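Local structure of nitrogenase molybdenum-iron protein beta chain (Clostridium pasteurianum, 4WES) at residues Q311-G319 / I381-N392; P321-I332 / F350-A361. The protein forms part of the nitrogenase complex that reduces dinitrogen to ammonia, and shares an [8Fe-7S] cluster with the alpha chain. One frame throughout, in Å; residues are numbered along the deposited sequence.

Contact 1 of 2, residues Q311-G319 / I381-N392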
loop_
_atom_site.group_PDB
_atom_site.type_symbol
_atom_site.label_atom_id
_atom_site.label_comp_id
_atom_site.label_asym_id
_atom_site.label_seq_id
_atom_site.Cartn_x
_atom_site.Cartn_y
_atom_site.Cartn_z
ATOM N N GLN B 311 4.366 12.697 13.659
ATOM C CA GLN B 311 4.879 13.211 14.930
ATOM C C GLN B 311 4.258 12.443 16.095
ATOM O O GLN B 311 3.021 12.398 16.225
ATOM C CB GLN B 311 4.624 14.715 15.112
ATOM C CG GLN B 311 5.203 15.596 14.024
ATOM C CD GLN B 311 6.601 15.202 13.647
ATOM O OE1 GLN B 311 7.540 15.367 14.440
ATOM N NE2 GLN B 311 6.736 14.651 12.438
ATOM N N GLY B 312 5.114 11.922 16.968
ATOM C CA GLY B 312 4.652 11.272 18.173
ATOM C C GLY B 312 4.075 9.891 17.999
ATOM O O GLY B 312 3.616 9.284 18.982
ATOM N N LYS B 313 4.102 9.342 16.784
ATOM C CA LYS B 313 3.562 8.002 16.571
ATOM C C LYS B 313 4.428 6.981 17.278
ATOM O O LYS B 313 5.654 7.001 17.114
ATOM C CB LYS B 313 3.490 7.682 15.062
ATOM C CG LYS B 313 2.414 8.448 14.290
ATOM C CD LYS B 313 1.048 7.764 14.428
ATOM C CE LYS B 313 -0.053 8.431 13.644
ATOM N NZ LYS B 313 -0.323 9.751 14.161
ATOM N N LYS B 314 3.787 6.042 17.982
ATOM C CA LYS B 314 4.512 4.977 18.665
ATOM C C LYS B 314 4.655 3.784 17.745
ATOM O O LYS B 314 3.681 3.299 17.194
ATOM C CB LYS B 314 3.766 4.557 19.928
ATOM C CG LYS B 314 3.740 5.608 21.012
ATOM C CD LYS B 314 2.847 5.183 22.187
ATOM C CE LYS B 314 2.553 6.321 23.145
ATOM N NZ LYS B 314 1.518 5.874 24.139
ATOM N N VAL B 315 5.890 3.306 17.602
ATOM C CA VAL B 315 6.203 2.253 16.641
ATOM C C VAL B 315 6.776 1.029 17.359
ATOM O O VAL B 315 7.672 1.146 18.198
ATOM C CB VAL B 315 7.201 2.747 15.573
ATOM C CG1 VAL B 315 7.373 1.710 14.475
ATOM C CG2 VAL B 315 6.784 4.079 14.999
ATOM N N ALA B 316 6.277 -0.144 16.994
ATOM C CA ALA B 316 6.900 -1.423 17.380
ATOM C C ALA B 316 7.656 -1.956 16.188
ATOM O O ALA B 316 7.114 -1.996 15.082
ATOM C CB ALA B 316 5.837 -2.423 17.803
ATOM N N LEU B 317 8.914 -2.356 16.406
ATOM C CA LEU B 317 9.798 -2.844 15.354
ATOM C C LEU B 317 10.452 -4.135 15.780
ATOM O O LEU B 317 10.960 -4.220 16.898
ATOM C CB LEU B 317 10.958 -1.840 15.034
ATOM C CG LEU B 317 10.657 -0.425 14.712
ATOM C CD1 LEU B 317 10.661 0.417 15.949
ATOM C CD2 LEU B 317 11.708 0.016 13.726
ATOM N N LEU B 318 10.447 -5.132 14.898
ATOM C CA LEU B 318 11.183 -6.360 15.129
ATOM C C LEU B 318 11.933 -6.716 13.878
ATOM O O LEU B 318 11.371 -6.671 12.783
ATOM C CB LEU B 318 10.295 -7.597 15.437
ATOM C CG LEU B 318 9.408 -7.509 16.654
ATOM C CD1 LEU B 318 8.042 -6.972 16.274
ATOM C CD2 LEU B 318 9.340 -8.892 17.332
ATOM N N GLY B 319 13.176 -7.169 14.025
ATOM C CA GLY B 319 13.933 -7.672 12.884
ATOM C C GLY B 319 15.388 -7.859 13.171
ATOM O O GLY B 319 15.784 -8.123 14.313
ATOM N N ILE B 381 2.524 -4.842 23.781
ATOM C CA ILE B 381 1.461 -4.092 23.122
ATOM C C ILE B 381 0.155 -4.175 23.889
ATOM O O ILE B 381 -0.581 -3.205 23.973
ATOM C CB ILE B 381 1.318 -4.559 21.671
ATOM C CG1 ILE B 381 2.510 -4.056 20.851
ATOM C CG2 ILE B 381 0.020 -4.107 21.059
ATOM C CD1 ILE B 381 2.654 -4.717 19.489
ATOM N N LYS B 382 -0.121 -5.346 24.473
ATOM C CA LYS B 382 -1.339 -5.475 25.269
ATOM C C LYS B 382 -1.355 -4.589 26.515
ATOM O O LYS B 382 -2.428 -4.279 27.051
ATOM C CB LYS B 382 -1.551 -6.928 25.700
ATOM C CG LYS B 382 -1.882 -7.864 24.556
ATOM C CD LYS B 382 -1.956 -9.300 25.042
ATOM C CE LYS B 382 -2.432 -10.199 23.931
ATOM N NZ LYS B 382 -3.817 -9.835 23.501
ATOM N N ASN B 383 -0.166 -4.229 26.991
ATOM C CA ASN B 383 -0.044 -3.333 28.134
ATOM C C ASN B 383 -0.009 -1.865 27.773
ATOM O O ASN B 383 -0.529 -1.046 28.529
ATOM C CB ASN B 383 1.157 -3.738 28.972
ATOM C CG ASN B 383 0.885 -5.003 29.753
ATOM O OD1 ASN B 383 0.376 -4.932 30.861
ATOM N ND2 ASN B 383 1.194 -6.150 29.181
ATOM N N GLU B 384 0.591 -1.521 26.638
ATOM C CA GLU B 384 0.515 -0.156 26.119
ATOM C C GLU B 384 0.595 -0.269 24.587
ATOM O O GLU B 384 1.576 -0.791 24.043
ATOM C CB GLU B 384 1.644 0.732 26.649
ATOM C CG GLU B 384 1.547 2.144 26.095
ATOM C CD GLU B 384 2.680 3.057 26.508
ATOM O OE1 GLU B 384 3.531 2.645 27.354
ATOM O OE2 GLU B 384 2.757 4.194 25.949
ATOM N N GLY B 385 -0.455 0.176 23.920
ATOM C CA GLY B 385 -0.570 0.019 22.495
ATOM C C GLY B 385 0.395 0.878 21.706
ATOM O O GLY B 385 0.999 1.804 22.213
ATOM N N VAL B 386 0.432 0.601 20.402
ATOM C CA VAL B 386 1.245 1.356 19.452
ATOM C C VAL B 386 0.427 1.764 18.253
ATOM O O VAL B 386 -0.711 1.334 18.084
ATOM C CB VAL B 386 2.489 0.564 19.001
ATOM C CG1 VAL B 386 3.407 0.266 20.186
ATOM C CG2 VAL B 386 2.106 -0.727 18.296
ATOM N N ASP B 387 0.999 2.660 17.459
ATOM C CA ASP B 387 0.365 3.223 16.283
ATOM C C ASP B 387 0.805 2.596 14.947
ATOM O O ASP B 387 0.211 2.857 13.912
ATOM C CB ASP B 387 0.631 4.729 16.235
ATOM C CG ASP B 387 0.172 5.436 17.469
ATOM O OD1 ASP B 387 -1.045 5.305 17.789
ATOM O OD2 ASP B 387 0.976 6.092 18.159
ATOM N N LEU B 388 1.846 1.765 15.010
ATOM C CA LEU B 388 2.490 1.252 13.811
ATOM C C LEU B 388 3.348 0.055 14.227
ATOM O O LEU B 388 3.991 0.083 15.257
ATOM C CB LEU B 388 3.388 2.334 13.190
ATOM C CG LEU B 388 4.103 2.027 11.860
ATOM C CD1 LEU B 388 3.098 1.877 10.728
ATOM C CD2 LEU B 388 5.122 3.119 11.538
ATOM N N LEU B 389 3.329 -0.960 13.373
ATOM C CA LEU B 389 4.142 -2.173 13.541
ATOM C C LEU B 389 4.929 -2.386 12.277
ATOM O O LEU B 389 4.349 -2.405 11.189
ATOM C CB LEU B 389 3.249 -3.379 13.815
ATOM C CG LEU B 389 3.907 -4.748 13.903
ATOM C CD1 LEU B 389 4.904 -4.868 15.022
ATOM C CD2 LEU B 389 2.885 -5.843 14.022
ATOM N N ILE B 390 6.222 -2.616 12.428
ATOM C CA ILE B 390 7.137 -2.868 11.315
ATOM C C ILE B 390 7.911 -4.153 11.590
ATOM O O ILE B 390 8.613 -4.246 12.594
ATOM C CB ILE B 390 8.120 -1.697 11.082
ATOM C CG1 ILE B 390 7.392 -0.353 10.975
ATOM C CG2 ILE B 390 8.952 -1.980 9.846
ATOM C CD1 ILE B 390 8.299 0.819 10.793
ATOM N N SER B 391 7.731 -5.153 10.728
ATOM C CA SER B 391 8.373 -6.432 10.932
ATOM C C SER B 391 8.245 -7.275 9.686
ATOM O O SER B 391 7.608 -6.872 8.714
ATOM C CB SER B 391 7.731 -7.215 12.112
ATOM O OG SER B 391 6.440 -7.738 11.768
ATOM N N ASN B 392 8.757 -8.511 9.755
ATOM C CA ASN B 392 8.537 -9.451 8.669
ATOM C C ASN B 392 7.102 -9.967 8.714
ATOM O O ASN B 392 6.258 -9.510 9.505
ATOM C CB ASN B 392 9.579 -10.576 8.723
ATOM C CG ASN B 392 9.392 -11.520 9.907
ATOM O OD1 ASN B 392 8.301 -11.672 10.441
ATOM N ND2 ASN B 392 10.475 -12.194 10.279
HETATM O O HOH W 1 0.820 8.336 19.535
HETATM O O HOH W 2 0.021 3.970 23.369
HETATM O O HOH W 3 10.892 -9.135 11.558
#
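V315, A316 and L317 pair in register with L388, L389 and I390 as neighbouring strands in the middle of a five-stranded parallel beta-sheet, as in a Rossmann-like domain. Along the backbone, A316 N, I390 N and L318 N donate hydrogen bonds in turn to L388 O, A316 O and I390 O.

Where the strands begin, the K314 side chain runs out past loop 384-387, its CG anti to the carbonyl carbon (chi1 -68°) and the chain extended beyond. Its CB lies 3.6 Å from D387 OD2, and CG passes the same oxygen. CD then faces G385 O at 3.9 Å, and CE comes to 3.5 Å from E384 OE2. NZ ends in a salt bridge, 2.8 Å from E384 OE2 on its anti lone pair; K339 takes the other carboxylate oxygen, OE1. A water links K314 NZ to G385 O.

D387 grips the K314 backbone twice: K314 N points almost straight at D387 OD2 (2.8 Å, 179°), while D387 N donates to K314 O. A second water joins D387 OD2 to G312 O.

V315 and L388 lie side by side on the face covered by helix 321-333. On the other face, L389 CD1 sits 3.8 Å from A316 CB and 4.0 Å from L318 CD1.

Contact 2 of 2, residues P321-I332 / F350-A361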
loop_
_atom_site.group_PDB
_atom_site.type_symbol
_atom_site.label_atom_id
_atom_site.label_comp_id
_atom_site.label_asym_id
_atom_site.label_seq_id
_atom_site.Cartn_x
_atom_site.Cartn_y
_atom_site.Cartn_z
ATOM N N PRO B 321 19.516 -6.990 13.315
ATOM C CA PRO B 321 20.041 -5.855 14.070
ATOM C C PRO B 321 20.480 -4.688 13.213
ATOM O O PRO B 321 20.207 -3.527 13.554
ATOM C CB PRO B 321 21.222 -6.435 14.864
ATOM C CG PRO B 321 21.109 -7.884 14.798
ATOM C CD PRO B 321 20.165 -8.256 13.679
ATOM N N ASP B 322 21.199 -4.938 12.106
ATOM C CA ASP B 322 21.712 -3.818 11.327
ATOM C C ASP B 322 20.565 -2.951 10.790
ATOM O O ASP B 322 20.585 -1.723 10.886
ATOM C CB ASP B 322 22.584 -4.292 10.161
ATOM C CG ASP B 322 23.817 -5.099 10.588
ATOM O OD1 ASP B 322 24.450 -4.726 11.599
ATOM O OD2 ASP B 322 24.123 -6.096 9.875
ATOM N N GLU B 323 19.580 -3.616 10.185
ATOM C CA GLU B 323 18.446 -2.919 9.588
ATOM C C GLU B 323 17.586 -2.217 10.626
ATOM O O GLU B 323 17.095 -1.111 10.393
ATOM C CB GLU B 323 17.570 -3.942 8.771
ATOM C CG GLU B 323 16.845 -5.001 9.627
ATOM C CD GLU B 323 16.023 -6.125 8.913
ATOM O OE1 GLU B 323 16.160 -6.138 7.636
ATOM O OE2 GLU B 323 15.158 -6.888 9.647
ATOM N N ILE B 324 17.410 -2.844 11.788
ATOM C CA ILE B 324 16.548 -2.251 12.820
ATOM C C ILE B 324 17.246 -1.091 13.551
ATOM O O ILE B 324 16.595 -0.134 13.925
ATOM C CB ILE B 324 16.009 -3.328 13.785
ATOM C CG1 ILE B 324 15.098 -4.312 13.056
ATOM C CG2 ILE B 324 15.291 -2.703 14.970
ATOM C CD1 ILE B 324 13.825 -3.695 12.468
ATOM N N ILE B 325 18.575 -1.151 13.708
ATOM C CA ILE B 325 19.264 0.008 14.228
ATOM C C ILE B 325 19.020 1.219 13.333
ATOM O O ILE B 325 18.681 2.294 13.794
ATOM C CB ILE B 325 20.771 -0.282 14.385
ATOM C CG1 ILE B 325 21.015 -1.260 15.551
ATOM C CG2 ILE B 325 21.577 1.011 14.592
ATOM C CD1 ILE B 325 22.384 -1.893 15.501
ATOM N N ALA B 326 19.268 1.042 12.025
ATOM C CA ALA B 326 19.137 2.177 11.117
ATOM C C ALA B 326 17.669 2.635 10.971
ATOM O O ALA B 326 17.391 3.843 10.951
ATOM C CB ALA B 326 19.728 1.815 9.777
ATOM N N LEU B 327 16.730 1.678 10.895
ATOM C CA LEU B 327 15.320 2.055 10.793
ATOM C C LEU B 327 14.876 2.776 12.051
ATOM O O LEU B 327 14.080 3.720 11.960
ATOM C CB LEU B 327 14.454 0.839 10.496
ATOM C CG LEU B 327 12.959 1.109 10.395
ATOM C CD1 LEU B 327 12.672 2.102 9.287
ATOM C CD2 LEU B 327 12.219 -0.198 10.168
ATOM N N SER B 328 15.327 2.331 13.220
ATOM C CA SER B 328 14.960 3.032 14.447
ATOM C C SER B 328 15.420 4.468 14.443
ATOM O O SER B 328 14.704 5.385 14.863
ATOM C CB SER B 328 15.532 2.289 15.662
ATOM O OG SER B 328 14.907 1.023 15.844
ATOM N N LYS B 329 16.643 4.700 13.947
ATOM C CA LYS B 329 17.116 6.081 13.801
ATOM C C LYS B 329 16.193 6.858 12.861
ATOM O O LYS B 329 15.858 7.999 13.128
ATOM C CB LYS B 329 18.582 6.075 13.292
ATOM C CG LYS B 329 19.171 7.462 13.103
ATOM C CD LYS B 329 19.303 8.237 14.400
ATOM C CE LYS B 329 20.298 9.426 14.254
ATOM N NZ LYS B 329 19.597 10.506 13.582
ATOM N N PHE B 330 15.808 6.240 11.745
ATOM C CA PHE B 330 14.938 6.932 10.783
ATOM C C PHE B 330 13.584 7.256 11.417
ATOM O O PHE B 330 13.036 8.341 11.192
ATOM C CB PHE B 330 14.801 6.100 9.526
ATOM C CG PHE B 330 14.062 6.784 8.395
ATOM C CD1 PHE B 330 14.194 8.138 8.151
ATOM C CD2 PHE B 330 13.294 6.052 7.520
ATOM C CE1 PHE B 330 13.565 8.735 7.079
ATOM C CE2 PHE B 330 12.651 6.644 6.442
ATOM C CZ PHE B 330 12.796 7.998 6.215
ATOM N N ILE B 331 13.039 6.333 12.205
ATOM C CA ILE B 331 11.790 6.615 12.913
ATOM C C ILE B 331 11.919 7.887 13.788
ATOM O O ILE B 331 11.046 8.746 13.777
ATOM C CB ILE B 331 11.370 5.369 13.731
ATOM C CG1 ILE B 331 10.966 4.226 12.825
ATOM C CG2 ILE B 331 10.290 5.714 14.747
ATOM C CD1 ILE B 331 9.839 4.467 11.875
ATOM N N ILE B 332 13.032 7.989 14.523
ATOM C CA ILE B 332 13.304 9.180 15.288
ATOM C C ILE B 332 13.398 10.420 14.394
ATOM O O ILE B 332 12.829 11.487 14.689
ATOM C CB ILE B 332 14.557 9.007 16.157
ATOM C CG1 ILE B 332 14.316 7.912 17.216
ATOM C CG2 ILE B 332 14.949 10.311 16.828
ATOM C CD1 ILE B 332 15.565 7.524 17.973
ATOM N N PHE B 350 23.404 -3.857 19.463
ATOM C CA PHE B 350 22.021 -3.406 19.207
ATOM C C PHE B 350 21.486 -2.635 20.392
ATOM O O PHE B 350 20.920 -1.535 20.255
ATOM C CB PHE B 350 21.174 -4.638 18.912
ATOM C CG PHE B 350 19.720 -4.373 18.667
ATOM C CD1 PHE B 350 18.784 -4.418 19.691
ATOM C CD2 PHE B 350 19.238 -4.232 17.382
ATOM C CE1 PHE B 350 17.427 -4.290 19.429
ATOM C CE2 PHE B 350 17.913 -4.104 17.131
ATOM C CZ PHE B 350 16.990 -4.132 18.144
ATOM N N GLN B 351 21.630 -3.210 21.583
ATOM C CA GLN B 351 21.149 -2.555 22.783
ATOM C C GLN B 351 21.803 -1.192 22.989
ATOM O O GLN B 351 21.134 -0.197 23.261
ATOM C CB GLN B 351 21.474 -3.433 23.986
ATOM C CG GLN B 351 20.853 -2.962 25.269
ATOM C CD GLN B 351 19.449 -3.497 25.435
ATOM O OE1 GLN B 351 19.206 -4.694 25.256
ATOM N NE2 GLN B 351 18.519 -2.622 25.752
ATOM N N LYS B 352 23.118 -1.170 22.870
ATOM C CA LYS B 352 23.845 0.076 23.075
ATOM C C LYS B 352 23.444 1.144 22.067
ATOM O O LYS B 352 23.216 2.298 22.444
ATOM C CB LYS B 352 25.345 -0.176 22.989
ATOM C CG LYS B 352 25.903 -0.901 24.194
ATOM C CD LYS B 352 27.384 -1.190 24.010
ATOM C CE LYS B 352 27.915 -2.203 25.009
ATOM N NZ LYS B 352 29.247 -2.678 24.546
ATOM N N GLU B 353 23.360 0.777 20.787
ATOM C CA GLU B 353 23.057 1.762 19.763
ATOM C C GLU B 353 21.636 2.297 19.880
ATOM O O GLU B 353 21.409 3.493 19.718
ATOM C CB GLU B 353 23.313 1.197 18.378
ATOM C CG GLU B 353 24.746 0.820 18.137
ATOM C CD GLU B 353 25.627 2.011 18.055
ATOM O OE1 GLU B 353 25.348 2.911 17.229
ATOM O OE2 GLU B 353 26.621 2.032 18.805
ATOM N N ILE B 354 20.669 1.425 20.114
ATOM C CA ILE B 354 19.265 1.820 20.245
ATOM C C ILE B 354 19.090 2.689 21.491
ATOM O O ILE B 354 18.468 3.753 21.474
ATOM C CB ILE B 354 18.298 0.595 20.358
ATOM C CG1 ILE B 354 18.273 -0.314 19.117
ATOM C CG2 ILE B 354 16.883 1.075 20.641
ATOM C CD1 ILE B 354 17.863 0.359 17.815
ATOM N N ASP B 355 19.637 2.218 22.607
ATOM C CA ASP B 355 19.531 2.997 23.827
ATOM C C ASP B 355 20.111 4.396 23.633
ATOM O O ASP B 355 19.549 5.394 24.110
ATOM C CB ASP B 355 20.231 2.311 24.998
ATOM C CG ASP B 355 19.464 1.123 25.577
ATOM O OD1 ASP B 355 18.282 0.922 25.267
ATOM O OD2 ASP B 355 20.076 0.406 26.426
ATOM N N ALA B 356 21.258 4.460 22.956
ATOM C CA ALA B 356 21.915 5.749 22.776
ATOM C C ALA B 356 21.097 6.710 21.914
ATOM O O ALA B 356 21.015 7.909 22.235
ATOM C CB ALA B 356 23.303 5.565 22.173
ATOM N N MET B 357 20.491 6.233 20.830
ATOM C CA MET B 357 19.692 7.142 19.999
ATOM C C MET B 357 18.421 7.584 20.723
ATOM O O MET B 357 17.999 8.723 20.547
ATOM C CB MET B 357 19.420 6.578 18.603
ATOM C CG MET B 357 18.493 5.374 18.598
ATOM S SD MET B 357 18.190 4.697 16.966
ATOM C CE MET B 357 19.815 4.078 16.542
ATOM N N LEU B 358 17.809 6.696 21.530
ATOM C CA LEU B 358 16.655 7.084 22.320
ATOM C C LEU B 358 17.046 8.163 23.319
ATOM O O LEU B 358 16.331 9.159 23.480
ATOM C CB LEU B 358 16.055 5.872 23.039
ATOM C CG LEU B 358 15.411 4.836 22.124
ATOM C CD1 LEU B 358 15.137 3.566 22.926
ATOM C CD2 LEU B 358 14.143 5.359 21.490
ATOM N N ALA B 359 18.187 7.991 23.979
ATOM C CA ALA B 359 18.617 8.977 24.954
ATOM C C ALA B 359 18.899 10.315 24.274
ATOM O O ALA B 359 18.548 11.368 24.829
ATOM C CB ALA B 359 19.843 8.480 25.702
ATOM N N GLU B 360 19.545 10.298 23.101
ATOM C CA GLU B 360 19.874 11.565 22.423
ATOM C C GLU B 360 18.589 12.312 22.080
ATOM O O GLU B 360 18.558 13.534 22.131
ATOM C CB GLU B 360 20.695 11.285 21.139
ATOM C CG GLU B 360 21.011 12.528 20.287
ATOM C CD GLU B 360 21.722 12.223 18.978
ATOM O OE1 GLU B 360 22.147 11.063 18.783
ATOM O OE2 GLU B 360 21.862 13.150 18.139
ATOM N N ALA B 361 17.535 11.588 21.717
ATOM C CA ALA B 361 16.251 12.190 21.380
ATOM C C ALA B 361 15.376 12.491 22.608
ATOM O O ALA B 361 14.273 13.054 22.476
ATOM C CB ALA B 361 15.506 11.248 20.457
#
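From P321 beside F350 to I332 beside A361, the helices 321-332 and 350-360 run almost exactly parallel, their axes 9.9 Å apart and only 2° from alignment. They are the connecting helices of two successive beta-alpha-beta crossovers, 314-318 to 337-343 and 337-343 to 367-370, lying next to each other on one side of the sheet.

The packing between them is mostly apolar, with two knobs-into-holes. I325 sits among F350, E353, I354 and M357. Its CG1 is 3.9 Å from F350 CD2, the two side chains sliding past each other in opposite directions, while its CG2 turns to M357 CE at 4.0 Å. In return M357 fits among I325, S328, K329 and I332. Its CG takes the crowded position between backbone N and carbonyl carbon (chi1 68°), and the thioether reaches in against the opposite backbone: SD lies 3.4 Å from K329 N and CE 3.5 Å from I325 O.

F350, with CG anti to its own N (chi1 178°), swings its ring over to the start of the other helix. I324 meets the ring at its edge, CG2 being 3.7 Å from F350 CE2, and P321 approaches CD2 obliquely. S328 packs against I354 CD1 and M357 SD while its OG, like its N, donates to I324 O, the two coming from opposite faces of that carbonyl's plane.

Charged ends find partners beyond the interface, E353 pairing with R265 and K329 with E333. Underneath, strand 337-343 meets I324 and S328 through V341, and strand 367-370 meets F350 through V370. At the C-terminal end I332 CD1 lies 3.7 Å from M357 CG, and its other branch, CG2, comes 3.8 Å from A361 CB.

Overall arrangement
Contact 2 is nested in the chain loop that contact 1 closes: strand 314-318 leads straight into helix 321-333, and the chain makes strand 337-343, helix 348-360, strand 367-370 and helix 374-383 before returning as 388-391. The centres are 14 Å apart, and the layers touch directly. L327 CD2 of the first helix rests 3.6 Å from L317 CD2 and 3.7 Å from I390 CG2, straddling the two paired strands, while I324 CG1 lies 3.6 Å from G319 CA at the turn between strand and helix. Both contacts belong to one alpha/beta unit, contact 1 within its sheet and contact 2 in the helix layer on one side, away from the iron sites and the [8Fe-7S] cluster, which C23, C48, C106 and S141 bind together with the alpha chain.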